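Local coordinates for protein polysaccharide deacetylase (Ammonifex degensii, PDB 4WCJ) that probably removes N-acetyl groups from poly-beta-1,6-N-acetyl-D-glucosamine, as a zinc-dependent deacetylase of carbohydrate esterase family 4, at residues A[162-165]-A[170-173]; A[204-209]-A[213-218]; A[96-101]-A[243-248]; A[184-189]-A[220-225]. All blocks are in the same frame, centred on the assembly; numbering follows the deposited sequence.

Interaction 1: A[162-165]-A[170-173]. With ZN (zinc ion), chain B.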
loop_
_atom_site.group_PDB
_atom_site.type_symbol
_atom_site.label_atom_id
_atom_site.label_comp_id
_atom_site.label_asym_id
_atom_site.label_seq_id
_atom_site.Cartn_x
_atom_site.Cartn_y
_atom_site.Cartn_z
ATOM N N HIS A 162 3.382 -7.982 11.960
ATOM C CA HIS A 162 2.964 -8.658 10.738
ATOM C C HIS A 162 3.054 -10.167 10.906
ATOM O O HIS A 162 3.816 -10.859 10.209
ATOM C CB HIS A 162 3.822 -8.201 9.563
ATOM C CG HIS A 162 3.178 -8.396 8.227
ATOM N ND1 HIS A 162 2.804 -9.632 7.750
ATOM C CD2 HIS A 162 2.872 -7.505 7.250
ATOM C CE1 HIS A 162 2.286 -9.496 6.541
ATOM N NE2 HIS A 162 2.300 -8.218 6.224
ATOM N N TYR A 163 2.271 -10.677 11.845
ATOM C CA TYR A 163 2.277 -12.091 12.160
ATOM C C TYR A 163 0.860 -12.638 12.179
ATOM O O TYR A 163 -0.091 -11.937 12.559
ATOM C CB TYR A 163 2.962 -12.334 13.506
ATOM C CG TYR A 163 4.386 -11.828 13.564
ATOM C CD1 TYR A 163 5.433 -12.593 13.073
ATOM C CD2 TYR A 163 4.681 -10.585 14.108
ATOM C CE1 TYR A 163 6.738 -12.138 13.124
ATOM C CE2 TYR A 163 5.987 -10.114 14.157
ATOM C CZ TYR A 163 7.011 -10.899 13.663
ATOM O OH TYR A 163 8.310 -10.447 13.712
ATOM N N TRP A 164 0.735 -13.898 11.773
ATOM C CA TRP A 164 -0.549 -14.577 11.679
ATOM C C TRP A 164 -0.666 -15.692 12.716
ATOM O O TRP A 164 0.242 -16.510 12.862
ATOM C CB TRP A 164 -0.736 -15.147 10.268
ATOM C CG TRP A 164 -2.031 -15.863 10.076
ATOM C CD1 TRP A 164 -2.269 -17.196 10.253
ATOM C CD2 TRP A 164 -3.271 -15.285 9.663
ATOM N NE1 TRP A 164 -3.586 -17.481 9.982
ATOM C CE2 TRP A 164 -4.222 -16.322 9.614
ATOM C CE3 TRP A 164 -3.670 -13.985 9.333
ATOM C CZ2 TRP A 164 -5.549 -16.102 9.246
ATOM C CZ3 TRP A 164 -4.987 -13.770 8.966
ATOM C CH2 TRP A 164 -5.911 -14.824 8.928
ATOM N N ASP A 165 -1.782 -15.715 13.438
ATOM C CA ASP A 165 -2.063 -16.796 14.373
ATOM C C ASP A 165 -2.938 -17.848 13.693
ATOM O O ASP A 165 -4.104 -17.602 13.394
ATOM C CB ASP A 165 -2.743 -16.256 15.635
ATOM C CG ASP A 165 -2.833 -17.291 16.737
ATOM O OD1 ASP A 165 -3.747 -18.140 16.682
ATOM O OD2 ASP A 165 -1.993 -17.250 17.661
ATOM N N LYS A 170 -6.454 -15.696 12.632
ATOM C CA LYS A 170 -6.489 -14.243 12.490
ATOM C C LYS A 170 -5.118 -13.636 12.817
ATOM O O LYS A 170 -4.275 -14.301 13.415
ATOM C CB LYS A 170 -7.579 -13.648 13.387
ATOM C CG LYS A 170 -7.525 -14.093 14.832
ATOM C CD LYS A 170 -8.564 -13.347 15.660
ATOM C CE LYS A 170 -9.944 -13.458 15.032
ATOM N NZ LYS A 170 -11.001 -12.838 15.876
ATOM N N PRO A 171 -4.881 -12.374 12.414
ATOM C CA PRO A 171 -3.590 -11.757 12.746
ATOM C C PRO A 171 -3.404 -11.566 14.246
ATOM O O PRO A 171 -4.387 -11.368 14.964
ATOM C CB PRO A 171 -3.654 -10.398 12.043
ATOM C CG PRO A 171 -4.713 -10.529 11.021
ATOM C CD PRO A 171 -5.709 -11.487 11.576
ATOM N N VAL A 172 -2.157 -11.612 14.704
ATOM C CA VAL A 172 -1.847 -11.433 16.121
ATOM C C VAL A 172 -2.414 -10.136 16.708
ATOM O O VAL A 172 -2.783 -10.092 17.887
ATOM C CB VAL A 172 -0.324 -11.456 16.356
ATOM C CG1 VAL A 172 0.237 -12.845 16.070
ATOM C CG2 VAL A 172 0.370 -10.394 15.492
ATOM N N PHE A 173 -2.492 -9.080 15.903
ATOM C CA PHE A 173 -2.938 -7.800 16.440
ATOM C C PHE A 173 -4.460 -7.706 16.556
ATOM O O PHE A 173 -4.987 -6.700 17.046
ATOM C CB PHE A 173 -2.392 -6.630 15.605
ATOM C CG PHE A 173 -2.812 -6.642 14.162
ATOM C CD1 PHE A 173 -3.992 -6.035 13.762
ATOM C CD2 PHE A 173 -2.003 -7.217 13.197
ATOM C CE1 PHE A 173 -4.375 -6.028 12.432
ATOM C CE2 PHE A 173 -2.376 -7.202 11.856
ATOM C CZ PHE A 173 -3.573 -6.611 11.482
HETATM ZN ZN ZN B . 2.034 -7.245 4.292
HETATM O O HOH W 1 2.358 -9.125 3.113
HETATM O O HOH W 2 0.459 -7.138 2.613
#
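Trp164 lays its indole over the backbone where Lys170 runs into Pro171. Its CG lies anti to the backbone N (chi1 -180°), which turns the ring back across the neighbouring strand although CB leaves CA away from it. Beyond CB and CG, Trp164 CD2 lies 4.0 Å from Lys170 O. On the six-membered ring, Trp164 CZ2 sits 3.5 Å from Lys170 N, which stands over one face toward the rim. At the far corner Trp164 CZ3 meets Pro171 CD at 3.5 Å. The ring of Tyr208 also packs edge-to-face with this indole. The two segments form a small antiparallel hairpin, strand 164-165 with strand 170-171. Asp165 and Lys170 are its hydrogen-bonded pair: Asp165 N gives to Lys170 O at 2.9 Å, and Lys170 N returns a bond to Asp165 O. Trp164 and Pro171 are the non-hydrogen-bonded pair. With an alanine here instead of Pro171, CG and CD of the ring are gone, and a gap would probably open beside CZ3 and CE3 of the indole. Further along, Val172 N bonds to Tyr163 O at 3.0 Å, nearly straight at 171°. Both Val172 methyls rest against Tyr163 CB. His162, just before Tyr163, binds the zinc ion through NE2 at 2.2 Å, together with Asp99 and His157.

Interaction 2: A[204-209]-A[213-218]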
loop_
_atom_site.group_PDB
_atom_site.type_symbol
_atom_site.label_atom_id
_atom_site.label_comp_id
_atom_site.label_asym_id
_atom_site.label_seq_id
_atom_site.Cartn_x
_atom_site.Cartn_y
_atom_site.Cartn_z
ATOM N N PHE A 204 -1.882 4.188 6.579
ATOM C CA PHE A 204 -1.668 2.883 7.199
ATOM C C PHE A 204 -2.325 1.770 6.387
ATOM O O PHE A 204 -3.426 1.945 5.862
ATOM C CB PHE A 204 -2.227 2.879 8.633
ATOM C CG PHE A 204 -1.930 1.615 9.403
ATOM C CD1 PHE A 204 -2.754 0.497 9.295
ATOM C CD2 PHE A 204 -0.852 1.562 10.268
ATOM C CE1 PHE A 204 -2.480 -0.647 10.006
ATOM C CE2 PHE A 204 -0.578 0.413 10.987
ATOM C CZ PHE A 204 -1.384 -0.689 10.854
ATOM N N ALA A 205 -1.646 0.628 6.294
ATOM C CA ALA A 205 -2.201 -0.566 5.645
ATOM C C ALA A 205 -2.181 -1.741 6.607
ATOM O O ALA A 205 -1.142 -2.062 7.191
ATOM C CB ALA A 205 -1.430 -0.909 4.382
ATOM N N TYR A 206 -3.336 -2.378 6.775
ATOM C CA TYR A 206 -3.442 -3.556 7.633
ATOM C C TYR A 206 -2.751 -4.759 7.016
ATOM O O TYR A 206 -3.054 -5.125 5.880
ATOM C CB TYR A 206 -4.904 -3.922 7.883
ATOM C CG TYR A 206 -5.662 -3.049 8.863
ATOM C CD1 TYR A 206 -5.276 -2.965 10.198
ATOM C CD2 TYR A 206 -6.789 -2.343 8.463
ATOM C CE1 TYR A 206 -5.972 -2.180 11.097
ATOM C CE2 TYR A 206 -7.497 -1.558 9.364
ATOM C CZ TYR A 206 -7.084 -1.480 10.678
ATOM O OH TYR A 206 -7.794 -0.709 11.576
ATOM N N PRO A 207 -1.837 -5.388 7.765
ATOM C CA PRO A 207 -1.350 -6.696 7.319
ATOM C C PRO A 207 -2.522 -7.669 7.249
ATOM O O PRO A 207 -3.399 -7.638 8.126
ATOM C CB PRO A 207 -0.346 -7.093 8.401
ATOM C CG PRO A 207 0.053 -5.793 9.047
ATOM C CD PRO A 207 -1.193 -4.948 9.011
ATOM N N TYR A 208 -2.545 -8.468 6.183
ATOM C CA TYR A 208 -3.583 -9.466 5.897
ATOM C C TYR A 208 -4.909 -8.800 5.516
ATOM O O TYR A 208 -5.884 -9.477 5.217
ATOM C CB TYR A 208 -3.750 -10.441 7.076
ATOM C CG TYR A 208 -2.421 -10.993 7.540
ATOM C CD1 TYR A 208 -1.699 -11.892 6.754
ATOM C CD2 TYR A 208 -1.867 -10.583 8.743
ATOM C CE1 TYR A 208 -0.462 -12.373 7.168
ATOM C CE2 TYR A 208 -0.638 -11.066 9.165
ATOM C CZ TYR A 208 0.056 -11.949 8.378
ATOM O OH TYR A 208 1.268 -12.400 8.829
ATOM N N GLY A 209 -4.929 -7.469 5.500
ATOM C CA GLY A 209 -5.965 -6.740 4.791
ATOM C C GLY A 209 -7.149 -6.170 5.544
ATOM O O GLY A 209 -7.960 -5.457 4.950
ATOM N N PRO A 213 -13.375 -2.113 14.230
ATOM C CA PRO A 213 -13.638 -0.735 14.656
ATOM C C PRO A 213 -12.700 -0.286 15.771
ATOM O O PRO A 213 -12.389 0.907 15.877
ATOM C CB PRO A 213 -15.086 -0.804 15.154
ATOM C CG PRO A 213 -15.689 -1.873 14.326
ATOM C CD PRO A 213 -14.619 -2.901 14.146
ATOM N N THR A 214 -12.238 -1.235 16.580
ATOM C CA THR A 214 -11.343 -0.907 17.679
ATOM C C THR A 214 -9.996 -0.465 17.124
ATOM O O THR A 214 -9.456 0.568 17.539
ATOM C CB THR A 214 -11.155 -2.090 18.646
ATOM O OG1 THR A 214 -12.400 -2.381 19.288
ATOM C CG2 THR A 214 -10.119 -1.746 19.709
ATOM N N THR A 215 -9.461 -1.219 16.171
ATOM C CA THR A 215 -8.173 -0.849 15.581
ATOM C C THR A 215 -8.318 0.392 14.687
ATOM O O THR A 215 -7.411 1.234 14.642
ATOM C CB THR A 215 -7.510 -2.012 14.773
ATOM O OG1 THR A 215 -8.310 -2.363 13.639
ATOM C CG2 THR A 215 -7.296 -3.219 15.657
ATOM N N ASP A 216 -9.454 0.522 14.000
ATOM C CA ASP A 216 -9.724 1.723 13.196
ATOM C C ASP A 216 -9.638 2.983 14.045
ATOM O O ASP A 216 -9.101 4.014 13.620
ATOM C CB ASP A 216 -11.111 1.666 12.555
ATOM C CG ASP A 216 -11.205 0.670 11.433
ATOM O OD1 ASP A 216 -10.156 0.259 10.886
ATOM O OD2 ASP A 216 -12.352 0.303 11.090
ATOM N N GLU A 217 -10.182 2.893 15.253
ATOM C CA GLU A 217 -10.239 4.037 16.147
ATOM C C GLU A 217 -8.858 4.387 16.679
ATOM O O GLU A 217 -8.515 5.557 16.809
ATOM C CB GLU A 217 -11.212 3.763 17.305
ATOM C CG GLU A 217 -11.227 4.828 18.386
ATOM C CD GLU A 217 -11.772 6.159 17.900
ATOM O OE1 GLU A 217 -12.258 6.233 16.750
ATOM O OE2 GLU A 217 -11.731 7.130 18.684
ATOM N N ILE A 218 -8.061 3.369 16.978
ATOM C CA ILE A 218 -6.699 3.601 17.417
ATOM C C ILE A 218 -5.948 4.365 16.327
ATOM O O ILE A 218 -5.278 5.379 16.600
ATOM C CB ILE A 218 -5.988 2.283 17.751
ATOM C CG1 ILE A 218 -6.570 1.700 19.041
ATOM C CG2 ILE A 218 -4.491 2.507 17.897
ATOM C CD1 ILE A 218 -6.113 0.286 19.323
#
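Tyr206 points its phenol straight at helix 213-221, and its hydroxyl ends between Thr215 and Asp216. The long axis of Tyr206 crosses the Asp216 side chain at about a right angle. The ring and carboxylate planes are turned 45° apart. Asp216 OD1 sits at the ring's edge, near its plane, and accepts the proton of Tyr206 OH over 2.6 Å. The carboxylate is met on its anti side, 29° out of its plane. Thr215 approaches the phenol at a slant and gives its own proton to the same oxygen, with Thr215 OG1 2.7 Å from Tyr206 OH. Its OG1 stands between the backbone N and the carbonyl carbon (chi1 64°), where it faces the phenol and also accepts a bond from Thr212 N. The Tyr206 bonds join strand 203-205, through the loop after it, to the first turn of the helix in a beta-alpha-beta unit that ends in strand 226-229. Tyr206 OH thus acts as donor and acceptor at once, and the two bonds fix where the buried ring ends. Tyr206 also packs on Leu219 of the same helix and on Val227 of strand 226-229. Just before it, Ala205 O accepts a hydrogen bond from ND1 of His157, a zinc ligand.

Interaction 3: A[96-101]-A[243-248]; sequences TFDDGD and VGRVLV. With ZN (zinc ion), chain B.
Arg245 meets Asp98 end-on, with one guanidinium nitrogen for each carboxylate oxygen. Arg245 NH1 reaches Asp98 OD1 at 2.8 Å, and Arg245 NH2 reaches Asp98 OD2 at the same 2.8 Å. Both bonds are fairly straight, at 168° and 162°. The oxygens lie close to the guanidinium plane, but the two flat groups are twisted 35° apart. Asp98 OD2 uses its syn lone pair. Arg245 NH1 also gives a bent bond to Thr96 OG1 at 3.0 Å, and that hydroxyl is bonded in turn to Leu40 O. Arg245 NE bonds to Thr229 O, which fixes the guanidinium from behind. The whole group is buried. A leucine in place of Arg245 would probably leave both Asp98 oxygens without their guanidinium partner and the carboxylate freer to turn.

The other end of segment 96-101 is looser and holds water. There Asp99 OD1 binds the zinc ion at 2.2 Å, and Asp99 OD2 accepts a bond from water 1 at 2.7 Å. Water 2, also on the metal, gives a bond to Asp98 OD2 at 2.8 Å. Asp98 is therefore second-shell to the zinc, and Arg245 holds it there. Relatives probably carry their catalytic base at this position. His157 and His162 complete the protein ligands of the family's Asp-His-His site.

The contact lies about 4 Å from the centre of the chain, within the beta/alpha barrel. Strand 36-42 runs between strands 91-99 and 242-247, so the salt bridge passes over it. Phe122 of strand 119-123 and Phe228 of strand 226-229 pack beside the arginine.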
loop_
_atom_site.group_PDB
_atom_site.type_symbol
_atom_site.label_atom_id
_atom_site.label_comp_id
_atom_site.label_asym_id
_atom_site.label_seq_id
_atom_site.Cartn_x
_atom_site.Cartn_y
_atom_site.Cartn_z
ATOM N N THR A 96 0.370 0.876 -4.934
ATOM C CA THR A 96 0.924 0.661 -3.596
ATOM C C THR A 96 1.672 -0.671 -3.486
ATOM O O THR A 96 1.362 -1.651 -4.186
ATOM C CB THR A 96 -0.172 0.708 -2.486
ATOM O OG1 THR A 96 -0.900 -0.529 -2.447
ATOM C CG2 THR A 96 -1.119 1.881 -2.697
ATOM N N PHE A 97 2.651 -0.692 -2.586
ATOM C CA PHE A 97 3.407 -1.891 -2.245
ATOM C C PHE A 97 3.373 -2.133 -0.745
ATOM O O PHE A 97 3.531 -1.185 0.027
ATOM C CB PHE A 97 4.867 -1.770 -2.688
ATOM C CG PHE A 97 5.076 -1.969 -4.154
ATOM C CD1 PHE A 97 4.766 -0.970 -5.051
ATOM C CD2 PHE A 97 5.585 -3.166 -4.630
ATOM C CE1 PHE A 97 4.965 -1.152 -6.403
ATOM C CE2 PHE A 97 5.783 -3.355 -5.984
ATOM C CZ PHE A 97 5.466 -2.353 -6.869
ATOM N N ASP A 98 3.193 -3.391 -0.341
ATOM C CA ASP A 98 3.244 -3.790 1.076
ATOM C C ASP A 98 4.495 -4.576 1.439
ATOM O O ASP A 98 4.866 -5.480 0.710
ATOM C CB ASP A 98 2.037 -4.658 1.447
ATOM C CG ASP A 98 0.765 -3.857 1.619
ATOM O OD1 ASP A 98 0.778 -2.631 1.359
ATOM O OD2 ASP A 98 -0.253 -4.469 2.001
ATOM N N ASP A 99 5.094 -4.198 2.574
ATOM C CA ASP A 99 6.061 -4.948 3.409
ATOM C C ASP A 99 7.433 -4.267 3.502
ATOM O O ASP A 99 7.882 -3.921 4.600
ATOM C CB ASP A 99 6.254 -6.399 2.949
ATOM C CG ASP A 99 5.015 -7.242 3.183
ATOM O OD1 ASP A 99 4.075 -6.719 3.794
ATOM O OD2 ASP A 99 4.982 -8.410 2.743
ATOM N N GLY A 100 8.097 -4.081 2.364
ATOM C CA GLY A 100 9.403 -3.451 2.368
ATOM C C GLY A 100 10.431 -4.226 1.563
ATOM O O GLY A 100 11.637 -3.998 1.703
ATOM N N ASP A 101 9.961 -5.143 0.719
ATOM C CA ASP A 101 10.873 -6.026 -0.005
ATOM C C ASP A 101 11.917 -5.256 -0.820
ATOM O O ASP A 101 11.611 -4.235 -1.426
ATOM C CB ASP A 101 10.102 -6.962 -0.928
ATOM C CG ASP A 101 10.952 -8.119 -1.409
ATOM O OD1 ASP A 101 11.155 -9.073 -0.624
ATOM O OD2 ASP A 101 11.423 -8.089 -2.564
ATOM N N VAL A 243 -9.879 2.823 2.492
ATOM C CA VAL A 243 -9.539 2.601 1.088
ATOM C C VAL A 243 -9.425 1.121 0.717
ATOM O O VAL A 243 -8.540 0.417 1.205
ATOM C CB VAL A 243 -8.202 3.277 0.716
ATOM C CG1 VAL A 243 -8.057 3.339 -0.787
ATOM C CG2 VAL A 243 -8.115 4.681 1.306
ATOM N N GLY A 244 -10.285 0.662 -0.185
ATOM C CA GLY A 244 -10.237 -0.724 -0.627
ATOM C C GLY A 244 -9.229 -0.957 -1.741
ATOM O O GLY A 244 -9.233 -0.253 -2.757
ATOM N N ARG A 245 -8.342 -1.929 -1.553
ATOM C CA ARG A 245 -7.295 -2.187 -2.539
ATOM C C ARG A 245 -7.475 -3.542 -3.208
ATOM O O ARG A 245 -7.962 -4.495 -2.591
ATOM C CB ARG A 245 -5.900 -2.125 -1.904
ATOM C CG ARG A 245 -5.545 -0.811 -1.227
ATOM C CD ARG A 245 -4.108 -0.855 -0.740
ATOM N NE ARG A 245 -3.944 -1.891 0.277
ATOM C CZ ARG A 245 -2.771 -2.352 0.694
ATOM N NH1 ARG A 245 -1.646 -1.866 0.183
ATOM N NH2 ARG A 245 -2.726 -3.296 1.625
ATOM N N VAL A 246 -7.071 -3.612 -4.472
ATOM C CA VAL A 246 -7.031 -4.856 -5.219
ATOM C C VAL A 246 -5.656 -5.504 -5.110
ATOM O O VAL A 246 -4.675 -4.952 -5.588
ATOM C CB VAL A 246 -7.343 -4.636 -6.712
ATOM C CG1 VAL A 246 -7.274 -5.969 -7.469
ATOM C CG2 VAL A 246 -8.703 -3.972 -6.886
ATOM N N LEU A 247 -5.582 -6.673 -4.483
ATOM C CA LEU A 247 -4.332 -7.419 -4.470
ATOM C C LEU A 247 -4.072 -7.935 -5.884
ATOM O O LEU A 247 -4.850 -8.740 -6.400
ATOM C CB LEU A 247 -4.397 -8.584 -3.471
ATOM C CG LEU A 247 -3.123 -9.430 -3.347
ATOM C CD1 LEU A 247 -2.057 -8.648 -2.582
ATOM C CD2 LEU A 247 -3.399 -10.773 -2.682
ATOM N N VAL A 248 -2.998 -7.465 -6.514
ATOM C CA VAL A 248 -2.687 -7.876 -7.882
ATOM C C VAL A 248 -2.215 -9.328 -7.944
ATOM O O VAL A 248 -1.235 -9.707 -7.305
ATOM C CB VAL A 248 -1.615 -6.977 -8.522
ATOM C CG1 VAL A 248 -1.354 -7.403 -9.970
ATOM C CG2 VAL A 248 -2.036 -5.516 -8.454
HETATM ZN ZN ZN B . 2.034 -7.245 4.292
HETATM O O HOH W 2 0.459 -7.138 2.613
HETATM O O HOH W 1 2.358 -9.125 3.113
#

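Interaction 4: A[184-189]-A[220-225]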
loop_
_atom_site.group_PDB
_atom_site.type_symbol
_atom_site.label_atom_id
_atom_site.label_comp_id
_atom_site.label_asym_id
_atom_site.label_seq_id
_atom_site.Cartn_x
_atom_site.Cartn_y
_atom_site.Cartn_z
ATOM N N GLU A 184 0.546 0.549 20.902
ATOM C CA GLU A 184 1.945 0.822 21.212
ATOM C C GLU A 184 2.820 0.597 19.983
ATOM O O GLU A 184 3.724 1.386 19.695
ATOM C CB GLU A 184 2.414 -0.046 22.382
ATOM C CG GLU A 184 2.036 0.541 23.742
ATOM C CD GLU A 184 1.869 -0.508 24.828
ATOM O OE1 GLU A 184 1.869 -1.720 24.506
ATOM O OE2 GLU A 184 1.730 -0.111 26.010
ATOM N N ASP A 185 2.528 -0.476 19.258
ATOM C CA ASP A 185 3.253 -0.800 18.033
ATOM C C ASP A 185 3.072 0.284 16.980
ATOM O O ASP A 185 4.023 0.683 16.309
ATOM C CB ASP A 185 2.776 -2.146 17.495
ATOM C CG ASP A 185 3.478 -2.552 16.221
ATOM O OD1 ASP A 185 2.992 -2.171 15.137
ATOM O OD2 ASP A 185 4.499 -3.265 16.309
ATOM N N THR A 186 1.839 0.753 16.834
ATOM C CA THR A 186 1.531 1.811 15.871
ATOM C C THR A 186 2.256 3.102 16.214
ATOM O O THR A 186 2.797 3.763 15.329
ATOM C CB THR A 186 0.008 2.071 15.785
ATOM O OG1 THR A 186 -0.659 0.848 15.449
ATOM C CG2 THR A 186 -0.298 3.102 14.711
ATOM N N ALA A 187 2.292 3.453 17.495
ATOM C CA ALA A 187 2.980 4.669 17.923
ATOM C C ALA A 187 4.477 4.537 17.693
ATOM O O ALA A 187 5.143 5.499 17.320
ATOM C CB ALA A 187 2.695 4.970 19.387
ATOM N N ARG A 188 5.004 3.338 17.912
ATOM C CA ARG A 188 6.419 3.089 17.677
ATOM C C ARG A 188 6.715 3.219 16.190
ATOM O O ARG A 188 7.718 3.816 15.784
ATOM C CB ARG A 188 6.824 1.710 18.200
ATOM C CG ARG A 188 8.300 1.374 17.998
ATOM C CD ARG A 188 8.664 0.025 18.609
ATOM N NE ARG A 188 10.106 -0.119 18.809
ATOM C CZ ARG A 188 10.681 -1.173 19.382
ATOM N NH1 ARG A 188 9.940 -2.186 19.812
ATOM N NH2 ARG A 188 11.998 -1.213 19.529
ATOM N N GLY A 189 5.823 2.668 15.375
ATOM C CA GLY A 189 5.988 2.706 13.934
ATOM C C GLY A 189 6.012 4.144 13.438
ATOM O O GLY A 189 6.875 4.516 12.642
ATOM N N ARG A 220 -7.260 6.275 14.030
ATOM C CA ARG A 220 -7.808 7.616 13.895
ATOM C C ARG A 220 -7.208 8.536 14.948
ATOM O O ARG A 220 -6.760 9.647 14.636
ATOM C CB ARG A 220 -9.333 7.614 14.015
ATOM C CG ARG A 220 -9.978 8.944 13.640
ATOM C CD ARG A 220 -11.429 9.020 14.097
ATOM N NE ARG A 220 -11.538 9.000 15.554
ATOM C CZ ARG A 220 -11.446 10.077 16.328
ATOM N NH1 ARG A 220 -11.234 11.275 15.792
ATOM N NH2 ARG A 220 -11.562 9.957 17.643
ATOM N N THR A 221 -7.185 8.070 16.193
ATOM C CA THR A 221 -6.695 8.900 17.289
ATOM C C THR A 221 -5.192 9.121 17.187
ATOM O O THR A 221 -4.669 10.084 17.742
ATOM C CB THR A 221 -7.028 8.295 18.674
ATOM O OG1 THR A 221 -6.265 7.100 18.884
ATOM C CG2 THR A 221 -8.508 7.979 18.775
ATOM N N GLN A 222 -4.497 8.245 16.467
ATOM C CA GLN A 222 -3.068 8.437 16.254
ATOM C C GLN A 222 -2.784 9.220 14.976
ATOM O O GLN A 222 -1.637 9.302 14.533
ATOM C CB GLN A 222 -2.342 7.097 16.237
ATOM C CG GLN A 222 -2.197 6.513 17.623
ATOM C CD GLN A 222 -1.218 5.373 17.680
ATOM O OE1 GLN A 222 -0.259 5.327 16.913
ATOM N NE2 GLN A 222 -1.456 4.430 18.589
ATOM N N GLY A 223 -3.829 9.792 14.388
ATOM C CA GLY A 223 -3.663 10.787 13.347
ATOM C C GLY A 223 -3.641 10.332 11.900
ATOM O O GLY A 223 -3.357 11.135 11.015
ATOM N N PHE A 224 -3.938 9.064 11.641
ATOM C CA PHE A 224 -3.939 8.573 10.268
ATOM C C PHE A 224 -5.120 9.129 9.471
ATOM O O PHE A 224 -6.249 9.229 9.974
ATOM C CB PHE A 224 -3.921 7.040 10.253
ATOM C CG PHE A 224 -2.593 6.473 10.645
ATOM C CD1 PHE A 224 -1.586 6.331 9.700
ATOM C CD2 PHE A 224 -2.324 6.142 11.966
ATOM C CE1 PHE A 224 -0.342 5.841 10.054
ATOM C CE2 PHE A 224 -1.084 5.636 12.326
ATOM C CZ PHE A 224 -0.090 5.493 11.365
ATOM N N SER A 225 -4.837 9.520 8.229
ATOM C CA SER A 225 -5.832 10.106 7.338
ATOM C C SER A 225 -6.480 9.072 6.422
ATOM O O SER A 225 -7.607 9.260 5.962
ATOM C CB SER A 225 -5.188 11.204 6.494
ATOM O OG SER A 225 -4.578 12.174 7.325
#
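Segment 184-189 is a stretch of helix 179-197, and segment 220-225 carries the end of helix 213-221 into the loop beyond, with CA atoms no nearer than the 7.3 Å between Ala187 and Gln222. Thr186 and Gln222 carry most of the contact. The Gln222 chain is extended beyond CG and reaches across to the other helix, where it crosses Thr186 at a slant. Gln222 OE1 lies 3.1 Å from Thr186 CG2 and borders the CB of Ala187. Gln222 NE2 bonds to Ala183 O, one turn before Ala187 in helix 179-197, which fixes the rotation of the amide. With Thr186 OG1 beside the backbone N (chi1 -57°), the methyl CG2 is left anti to that N and aimed at the other segment. The hydroxyl turns back to Phe182 O of its own helix. The same methyl touches the ring of Phe224, with Thr186 CG2 3.6 Å from Phe224 CE2. Leu219 packs against both Thr186 and Phe224 and extends this apolar patch. Gly223 takes a positive phi (92°) and turns the chain away from the helix. Gly223 N bonds to Arg220 O at 2.9 Å, and Phe224 N bonds to Leu219 O. These two bonds make a Schellman motif, which closes helix 213-221 and leads through Phe224 to strand 226-229.

In the fold
Interactions 1 and 3 meet at the zinc ion: one supplies His162, the other Asp99, and both include its two waters. Their centres are about 17 Å apart. Interaction 3 spans the widest loop, from strand 91-99 to strand 242-247, and the other three lie within that loop along the chain. Interaction 1 comes first, as a surface hairpin ahead of helix 179-197. Interaction 4 then ties that helix to the end of helix 213-221, and interaction 2 ties the start of the same helix to the loop after strand 203-205. The centres of interactions 2 and 4 are about 10 Å apart. Interaction 2 touches all the others, linking the outer helices to the metal site.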